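PDB 6WOP: 4-aminobutyrate transaminase from Acinetobacter baumannii, which probably catalyses the pyridoxal 5'-phosphate-dependent transfer of the amino group of 4-aminobutyrate to 2-oxoglutarate, as a class-III aminotransferase. Local coordinates for residues A[251-256]-A[263-268]. Sequence-based numbering, arbitrary orientation.
Sequences KLFAMN and DLITMA
Phe253 rests against Ile265 and Met267, and with them illustrates how the central mixed sheet of a PLP-dependent aminotransferase is covered by a connection between its own neighbouring strands. The segment 251-256 belongs to the long loop leading from strand 236-240 to strand 264-267, which lie side by side and parallel in that sheet. Alternation along the extended strand sorts its residues: Ile265 and Met267 point toward the loop, whereas Thr266 points away, and its side chain touches helix 112-127 on the other side of the sheet.

The apolar part of the contact is carried by Phe253 CD1 and CE1. Met267 CG lies at the edge of the ring, near its plane, 3.8 Å from Phe253 CE1, while the methyl Ile265 CG2 comes in obliquely, 4.2 Å from Phe253 CD1. With chi1 at -61°, Ile265 CG1 stands beside the backbone N and leaves CG2, anti to that N, as the branch that meets the ring.

Hydrogen bonding acts within the loop, where Asn256 OD1 lies at the edge of the Phe253 ring, in its plane. The backbone N of Phe253 donates to Asn256 OD1 at 3.1 Å, with the donor tilted 23° from the carbonyl plane, and Asn256 N returns a bond to Phe253 O. This pair of bonds ties the residue bearing the ring to the 3-10 turn that follows it, whose Ala254 N and Met255 N are held by the carboxylate of Glu241.

A Met-aromatic contact of the edge type completes the set: Met267 SD sits 5.1 Å from the Phe253 ring centroid, 87° off the ring normal, and is equally distant, at 4.0 Å, from Phe253 CE1 and CZ.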
loop_
_atom_site.group_PDB
_atom_site.type_symbol
_atom_site.label_atom_id
_atom_site.label_comp_id
_atom_site.label_asym_id
_atom_site.label_seq_id
_atom_site.Cartn_x
_atom_site.Cartn_y
_atom_site.Cartn_z
ATOM N N LYS A 251 18.965 -1.751 -34.833
ATOM C CA LYS A 251 19.736 -0.595 -34.377
ATOM C C LYS A 251 20.121 -0.932 -32.951
ATOM O O LYS A 251 19.606 -1.901 -32.395
ATOM C CB LYS A 251 18.945 0.731 -34.457
ATOM C CG LYS A 251 18.546 1.118 -35.928
ATOM C CD LYS A 251 17.801 2.475 -35.924
ATOM C CE LYS A 251 17.424 2.951 -37.301
ATOM N NZ LYS A 251 18.664 3.113 -38.114
ATOM N N LEU A 252 21.029 -0.162 -32.339
ATOM C CA LEU A 252 21.549 -0.632 -31.052
ATOM C C LEU A 252 20.427 -0.731 -30.026
ATOM O O LEU A 252 20.244 -1.770 -29.364
ATOM C CB LEU A 252 22.649 0.286 -30.575
ATOM C CG LEU A 252 23.406 -0.178 -29.322
ATOM C CD1 LEU A 252 24.109 -1.523 -29.597
ATOM C CD2 LEU A 252 24.390 0.900 -28.889
ATOM N N PHE A 253 19.611 0.323 -29.926
ATOM C CA PHE A 253 18.420 0.371 -29.068
ATOM C C PHE A 253 17.175 0.430 -29.949
ATOM O O PHE A 253 17.172 1.115 -30.973
ATOM C CB PHE A 253 18.413 1.620 -28.199
ATOM C CG PHE A 253 19.493 1.600 -27.124
ATOM C CD1 PHE A 253 19.286 0.921 -25.952
ATOM C CD2 PHE A 253 20.705 2.224 -27.342
ATOM C CE1 PHE A 253 20.296 0.857 -24.985
ATOM C CE2 PHE A 253 21.712 2.174 -26.372
ATOM C CZ PHE A 253 21.492 1.496 -25.201
ATOM N N ALA A 254 16.101 -0.243 -29.542
ATOM C CA ALA A 254 14.863 -0.083 -30.312
ATOM C C ALA A 254 14.451 1.385 -30.379
ATOM O O ALA A 254 13.887 1.829 -31.374
ATOM C CB ALA A 254 13.756 -0.906 -29.660
ATOM N N MET A 255 14.737 2.156 -29.331
ATOM C CA MET A 255 14.346 3.569 -29.318
ATOM C C MET A 255 15.087 4.333 -30.398
ATOM O O MET A 255 14.660 5.423 -30.795
ATOM C CB MET A 255 14.652 4.172 -27.942
ATOM C CG MET A 255 13.719 3.758 -26.809
ATOM S SD MET A 255 11.992 4.159 -27.187
ATOM C CE MET A 255 12.116 5.958 -27.279
ATOM N N ASN A 256 16.180 3.758 -30.941
ATOM C CA ASN A 256 16.864 4.445 -32.039
ATOM C C ASN A 256 16.044 4.515 -33.299
ATOM O O ASN A 256 16.398 5.286 -34.192
ATOM C CB ASN A 256 18.193 3.775 -32.392
ATOM C CG ASN A 256 19.280 4.109 -31.383
ATOM O OD1 ASN A 256 19.977 3.233 -30.869
ATOM N ND2 ASN A 256 19.499 5.405 -31.180
ATOM N N ASP A 263 13.387 9.597 -21.165
ATOM C CA ASP A 263 14.239 10.239 -20.188
ATOM C C ASP A 263 15.215 9.257 -19.569
ATOM O O ASP A 263 16.295 9.667 -19.127
ATOM C CB ASP A 263 13.379 10.827 -19.049
ATOM C CG ASP A 263 12.427 11.882 -19.550
ATOM O OD1 ASP A 263 12.911 13.013 -19.758
ATOM O OD2 ASP A 263 11.206 11.582 -19.732
ATOM N N LEU A 264 14.787 7.993 -19.435
ATOM C CA LEU A 264 15.540 6.884 -18.852
ATOM C C LEU A 264 15.408 5.646 -19.734
ATOM O O LEU A 264 14.326 5.372 -20.284
ATOM C CB LEU A 264 15.027 6.537 -17.437
ATOM C CG LEU A 264 15.121 7.672 -16.436
ATOM C CD1 LEU A 264 14.236 7.482 -15.193
ATOM C CD2 LEU A 264 16.620 7.729 -15.943
ATOM N N ILE A 265 16.491 4.865 -19.858
ATOM C CA ILE A 265 16.441 3.614 -20.615
ATOM C C ILE A 265 17.036 2.507 -19.764
ATOM O O ILE A 265 18.125 2.680 -19.200
ATOM C CB ILE A 265 17.188 3.728 -21.954
ATOM C CG1 ILE A 265 16.556 4.806 -22.823
ATOM C CG2 ILE A 265 17.174 2.391 -22.668
ATOM C CD1 ILE A 265 17.355 5.123 -24.102
ATOM N N THR A 266 16.369 1.342 -19.711
ATOM C CA THR A 266 16.958 0.253 -18.952
ATOM C C THR A 266 17.575 -0.763 -19.907
ATOM O O THR A 266 17.101 -0.936 -21.037
ATOM C CB THR A 266 15.908 -0.445 -18.074
ATOM O OG1 THR A 266 14.822 -0.914 -18.879
ATOM C CG2 THR A 266 15.357 0.527 -17.033
ATOM N N MET A 267 18.591 -1.481 -19.419
ATOM C CA MET A 267 19.352 -2.443 -20.227
ATOM C C MET A 267 19.687 -3.645 -19.382
ATOM O O MET A 267 19.979 -3.515 -18.193
ATOM C CB MET A 267 20.711 -1.855 -20.699
ATOM C CG MET A 267 20.587 -0.528 -21.412
ATOM S SD MET A 267 22.188 0.295 -21.492
ATOM C CE MET A 267 22.362 1.011 -19.831
ATOM N N ALA A 268 19.747 -4.811 -20.025
ATOM C CA ALA A 268 20.336 -5.986 -19.382
ATOM C C ALA A 268 20.537 -7.054 -20.451
ATOM O O ALA A 268 20.797 -6.702 -21.608
ATOM C CB ALA A 268 19.449 -6.510 -18.250
#